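Local atomic coordinates of Phthiocerol/phthiodiolone dimycocerosyl transferase (Mycobacterium tuberculosis, PDB entry 1Q9J), a protein that probably catalyses the diesterification of phthiocerol-type alcohols with mycocerosic acids, the last step of their dimycocerosate lipid synthesis, taking the acyl chains directly from mycocerosic acid synthase. Residues M126-H131 and N283-A288; L325-A330 and F343-T348. All blocks are in the same frame, centred on the assembly; numbering follows the deposited sequence.

Contact 1: residues M126-H131 and N283-A288; sequences MADGHH and NLLGAA
The carboxylate of Asp-128 meets the backbone of 283-288 at Leu-284, whose N donates a hydrogen bond to Asp-128 OD2 (2.7 Å, N-H...O angle 162°). The N lies almost on the extension of the C-O bond. Beside this polar link, Leu-285 lays its branch point and one methyl across the Asp-128 side chain at a slant: Leu-285 CD1 comes to 3.6 Å from Asp-128 CB, and Leu-285 CG to 3.7 Å from Asp-128 CG. Asn-283 approaches the backbone before the helix, with its OD1 3.0 Å from Asp-128 N, but the angle is too poor for a hydrogen bond. Its other amide atom, ND2, is hydrogen-bonded to His-124 O.

One shell out, Asp-128 is the N-cap of helix 129-148. His-131 N donates to Asp-128 OD1 over 3.1 Å, nearly straight at 173°, reaching it from the anti side and somewhat out of the carboxylate plane. CG stands between the backbone N and the carbonyl carbon (chi1 48°). OD1 thus serves the helix end, and OD2 the loop leading into strand 285-292. OD2 also forms a salt bridge with Arg-269 and is gripped twice; with OD1 held by the helix end, the rotation of the carboxylate is probably fixed. The first turn packs back on its approach: Ala-127 CB sits 3.3 Å above the His-131 ring, toward the rim.

Backbone bonds from Leu-284 to Leu-268 and from Gly-286 to Val-266 seat the second segment beside strand 260-267. His-124, Asp-128 and Gly-129 are the second histidine, the aspartate and the glycine of the HHxxxDG motif of the CoA-dependent acyltransferase superfamily; His-124 is the probable proton acceptor and Asp-128 probably organises the active site.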
loop_
_atom_site.group_PDB
_atom_site.type_symbol
_atom_site.label_atom_id
_atom_site.label_comp_id
_atom_site.label_asym_id
_atom_site.label_seq_id
_atom_site.Cartn_x
_atom_site.Cartn_y
_atom_site.Cartn_z
ATOM N N MET A 126 10.103 -5.643 1.210
ATOM C CA MET A 126 10.981 -5.070 0.222
ATOM C C MET A 126 10.463 -3.782 -0.369
ATOM O O MET A 126 11.159 -3.129 -1.149
ATOM C CB MET A 126 11.189 -6.078 -0.883
ATOM C CG MET A 126 11.830 -7.342 -0.358
ATOM S SD MET A 126 13.609 -7.108 -0.091
ATOM C CE MET A 126 14.027 -6.898 -1.795
ATOM N N ALA A 127 9.245 -3.400 -0.015
ATOM C CA ALA A 127 8.699 -2.190 -0.585
ATOM C C ALA A 127 7.344 -1.851 -0.027
ATOM O O ALA A 127 6.536 -2.733 0.254
ATOM C CB ALA A 127 8.603 -2.339 -2.086
ATOM N N ASP A 128 7.115 -0.564 0.177
ATOM C CA ASP A 128 5.824 -0.137 0.630
ATOM C C ASP A 128 5.083 0.216 -0.655
ATOM O O ASP A 128 5.592 -0.005 -1.762
ATOM C CB ASP A 128 5.928 1.066 1.579
ATOM C CG ASP A 128 6.835 2.190 1.050
ATOM O OD1 ASP A 128 6.678 2.627 -0.126
ATOM O OD2 ASP A 128 7.698 2.659 1.837
ATOM N N GLY A 129 3.893 0.778 -0.520
ATOM C CA GLY A 129 3.117 1.113 -1.695
ATOM C C GLY A 129 3.849 1.923 -2.733
ATOM O O GLY A 129 3.766 1.628 -3.921
ATOM N N HIS A 130 4.555 2.957 -2.287
ATOM C CA HIS A 130 5.283 3.845 -3.196
ATOM C C HIS A 130 6.436 3.114 -3.915
ATOM O O HIS A 130 6.533 3.144 -5.148
ATOM C CB HIS A 130 5.789 5.067 -2.402
ATOM C CG HIS A 130 6.431 6.128 -3.245
ATOM N ND1 HIS A 130 5.988 6.443 -4.511
ATOM C CD2 HIS A 130 7.480 6.948 -2.998
ATOM C CE1 HIS A 130 6.739 7.411 -5.010
ATOM N NE2 HIS A 130 7.650 7.734 -4.112
ATOM N N HIS A 131 7.298 2.459 -3.138
ATOM C CA HIS A 131 8.426 1.716 -3.680
ATOM C C HIS A 131 7.922 0.690 -4.714
ATOM O O HIS A 131 8.446 0.610 -5.832
ATOM C CB HIS A 131 9.149 1.020 -2.531
ATOM C CG HIS A 131 10.425 0.340 -2.929
ATOM N ND1 HIS A 131 10.616 -0.221 -4.168
ATOM C CD2 HIS A 131 11.543 0.067 -2.215
ATOM C CE1 HIS A 131 11.800 -0.817 -4.204
ATOM N NE2 HIS A 131 12.381 -0.656 -3.033
ATOM N N ASN A 283 10.702 0.367 3.255
ATOM C CA ASN A 283 9.449 0.890 3.735
ATOM C C ASN A 283 9.742 2.190 4.497
ATOM O O ASN A 283 10.463 2.192 5.491
ATOM C CB ASN A 283 8.797 -0.182 4.627
ATOM C CG ASN A 283 8.269 -1.376 3.823
ATOM O OD1 ASN A 283 7.281 -1.246 3.082
ATOM N ND2 ASN A 283 8.927 -2.541 3.959
ATOM N N LEU A 284 9.216 3.298 3.995
ATOM C CA LEU A 284 9.431 4.567 4.651
ATOM C C LEU A 284 8.099 5.305 4.823
ATOM O O LEU A 284 7.964 6.475 4.471
ATOM C CB LEU A 284 10.409 5.430 3.847
ATOM C CG LEU A 284 11.113 6.552 4.638
ATOM C CD1 LEU A 284 12.159 5.959 5.575
ATOM C CD2 LEU A 284 11.767 7.524 3.684
ATOM N N LEU A 285 7.103 4.607 5.349
ATOM C CA LEU A 285 5.824 5.234 5.571
ATOM C C LEU A 285 5.605 5.421 7.058
ATOM O O LEU A 285 5.463 4.455 7.808
ATOM C CB LEU A 285 4.698 4.406 4.957
ATOM C CG LEU A 285 4.799 4.221 3.446
ATOM C CD1 LEU A 285 3.627 3.382 2.977
ATOM C CD2 LEU A 285 4.817 5.559 2.718
ATOM N N GLY A 286 5.619 6.677 7.490
ATOM C CA GLY A 286 5.398 6.963 8.891
ATOM C C GLY A 286 3.916 6.839 9.167
ATOM O O GLY A 286 3.101 6.841 8.246
ATOM N N ALA A 287 3.560 6.718 10.436
ATOM C CA ALA A 287 2.159 6.597 10.804
ATOM C C ALA A 287 1.698 7.855 11.522
ATOM O O ALA A 287 2.309 8.307 12.498
ATOM C CB ALA A 287 1.955 5.382 11.705
ATOM N N ALA A 288 0.605 8.410 11.029
ATOM C CA ALA A 288 0.029 9.602 11.614
ATOM C C ALA A 288 -1.206 9.182 12.408
ATOM O O ALA A 288 -2.137 8.602 11.848
ATOM C CB ALA A 288 -0.353 10.582 10.507
#

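Contact 2: residues L325-A330 and F343-T348; sequences LHFGTA and FCTDAT
Phe-327 is the first residue of 325-330 to reach the strand. Its CG stands anti to the backbone N (chi1 -163°), and the ring passes Phe-343 with the two side chains running in opposite senses. Phe-327 CE1 lies 3.6 Å from Phe-343 CD2, near the plane of the Phe-343 ring and at its edge. The approach of the Phe-327 ring to Thr-345 is modelled too close and is doubtful in detail, while Pro-265 and Leu-378 add apolar neighbours from the flanking strands.

Thr-329 touches only lightly, its OG1 4.2 Å from Phe-343 CE2. That hydroxyl donates to His-326 O (3.1 Å), approaching nearly in line with the carbonyl bond, which links the 3-10 turn to the residue just before it.

Ala-330 then covers one face of Phe-343. Its CA makes a CH-pi contact 3.7 Å from the ring centroid and 22° off the normal, while Ala-330 CB settles 3.5 Å from Phe-343 CD2. The same methyl lies above the rim of the Phe-327 ring, at 4.3 Å from its plane, and so bridges both aromatics.

Phe-343 and Thr-345 are tied by backbone bonds to Tyr-379, and Cys-344 to Val-263; these bonds place 342-345 between its neighbouring strands. The turn and strand share no hydrogen bond, which implies cohesion through dispersion and shape fit between two aromatic rings and a small alanine set over one ring face.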
loop_
_atom_site.group_PDB
_atom_site.type_symbol
_atom_site.label_atom_id
_atom_site.label_comp_id
_atom_site.label_asym_id
_atom_site.label_seq_id
_atom_site.Cartn_x
_atom_site.Cartn_y
_atom_site.Cartn_z
ATOM N N LEU A 325 6.962 5.158 14.907
ATOM C CA LEU A 325 5.766 4.590 14.311
ATOM C C LEU A 325 5.815 4.465 12.787
ATOM O O LEU A 325 6.086 5.432 12.078
ATOM C CB LEU A 325 4.536 5.415 14.712
ATOM C CG LEU A 325 3.401 4.706 15.472
ATOM C CD1 LEU A 325 2.203 5.655 15.598
ATOM C CD2 LEU A 325 2.972 3.427 14.724
ATOM N N HIS A 326 5.549 3.265 12.283
ATOM C CA HIS A 326 5.516 3.040 10.838
ATOM C C HIS A 326 4.132 2.512 10.492
ATOM O O HIS A 326 3.413 2.014 11.357
ATOM C CB HIS A 326 6.592 2.031 10.404
ATOM C CG HIS A 326 6.496 0.702 11.089
ATOM N ND1 HIS A 326 6.758 0.536 12.432
ATOM C CD2 HIS A 326 6.161 -0.523 10.618
ATOM C CE1 HIS A 326 6.587 -0.733 12.758
ATOM N NE2 HIS A 326 6.224 -1.397 11.677
ATOM N N PHE A 327 3.756 2.601 9.226
ATOM C CA PHE A 327 2.437 2.131 8.846
ATOM C C PHE A 327 2.336 0.608 8.806
ATOM O O PHE A 327 1.248 0.061 8.654
ATOM C CB PHE A 327 2.026 2.737 7.503
ATOM C CG PHE A 327 0.543 2.649 7.219
ATOM C CD1 PHE A 327 -0.399 2.995 8.192
ATOM C CD2 PHE A 327 0.090 2.263 5.963
ATOM C CE1 PHE A 327 -1.776 2.961 7.911
ATOM C CE2 PHE A 327 -1.284 2.229 5.678
ATOM C CZ PHE A 327 -2.216 2.582 6.657
ATOM N N GLY A 328 3.458 -0.086 8.947
ATOM C CA GLY A 328 3.378 -1.532 8.950
ATOM C C GLY A 328 2.497 -2.006 10.102
ATOM O O GLY A 328 1.866 -3.065 10.024
ATOM N N THR A 329 2.449 -1.218 11.174
ATOM C CA THR A 329 1.654 -1.560 12.355
ATOM C C THR A 329 0.201 -1.903 12.012
ATOM O O THR A 329 -0.504 -2.545 12.794
ATOM C CB THR A 329 1.647 -0.400 13.391
ATOM O OG1 THR A 329 0.965 0.742 12.848
ATOM C CG2 THR A 329 3.067 -0.003 13.758
ATOM N N ALA A 330 -0.239 -1.468 10.837
ATOM C CA ALA A 330 -1.595 -1.727 10.380
ATOM C C ALA A 330 -1.915 -3.214 10.413
ATOM O O ALA A 330 -3.032 -3.594 10.739
ATOM C CB ALA A 330 -1.774 -1.193 8.967
ATOM N N PHE A 343 -7.829 2.012 9.908
ATOM C CA PHE A 343 -6.671 2.248 9.059
ATOM C C PHE A 343 -7.109 2.568 7.654
ATOM O O PHE A 343 -7.952 1.878 7.082
ATOM C CB PHE A 343 -5.755 1.026 8.989
ATOM C CG PHE A 343 -5.018 0.746 10.253
ATOM C CD1 PHE A 343 -5.571 -0.073 11.225
ATOM C CD2 PHE A 343 -3.771 1.318 10.482
ATOM C CE1 PHE A 343 -4.890 -0.328 12.429
ATOM C CE2 PHE A 343 -3.069 1.079 11.679
ATOM C CZ PHE A 343 -3.632 0.253 12.654
ATOM N N CYS A 344 -6.546 3.625 7.092
ATOM C CA CYS A 344 -6.885 3.970 5.728
ATOM C C CYS A 344 -5.660 4.486 4.985
ATOM O O CYS A 344 -4.970 5.385 5.470
ATOM C CB CYS A 344 -8.011 5.002 5.701
ATOM S SG CYS A 344 -8.412 5.525 4.028
ATOM N N THR A 345 -5.389 3.891 3.821
ATOM C CA THR A 345 -4.252 4.273 2.981
ATOM C C THR A 345 -4.695 5.044 1.768
ATOM O O THR A 345 -5.530 4.583 0.995
ATOM C CB THR A 345 -3.480 3.084 2.415
ATOM O OG1 THR A 345 -3.095 2.209 3.474
ATOM C CG2 THR A 345 -2.227 3.582 1.686
ATOM N N ASP A 346 -4.097 6.209 1.598
ATOM C CA ASP A 346 -4.393 7.069 0.475
ATOM C C ASP A 346 -3.405 6.704 -0.636
ATOM O O ASP A 346 -2.545 7.507 -0.999
ATOM C CB ASP A 346 -4.229 8.525 0.927
ATOM C CG ASP A 346 -5.101 8.861 2.150
ATOM O OD1 ASP A 346 -6.129 9.554 1.972
ATOM O OD2 ASP A 346 -4.767 8.427 3.281
ATOM N N ALA A 347 -3.530 5.487 -1.161
ATOM C CA ALA A 347 -2.642 5.019 -2.218
ATOM C C ALA A 347 -3.185 5.254 -3.622
ATOM O O ALA A 347 -3.025 4.417 -4.511
ATOM C CB ALA A 347 -2.334 3.538 -2.019
ATOM N N THR A 348 -3.817 6.404 -3.825
ATOM C CA THR A 348 -4.363 6.745 -5.136
ATOM C C THR A 348 -3.193 6.846 -6.118
ATOM O O THR A 348 -2.294 7.663 -5.925
ATOM C CB THR A 348 -5.142 8.118 -5.103
ATOM O OG1 THR A 348 -4.221 9.203 -4.932
ATOM C CG2 THR A 348 -6.141 8.149 -3.945
#

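The two contacts lie about 8 Å apart, centre to centre, and reach the same six-stranded sheet. Contact 1 is buried and uses an edge strand, 285-292, whereas contact 2 is partly buried and uses the interior strand 342-345. They meet directly: Leu-285 O and Phe-327 N are 2.9 Å apart, probably hydrogen-bonded, and Ala-287 N probably bonds Leu-325 O, so 325-330 borders the strand that contact 1 joins to helix 129-148. Their chemistry diverges accordingly. Within the probable active-site motif, contact 1 centres on a carboxylate with directional bonds; contact 2, between the turn and its own sheet, is aromatic and apolar.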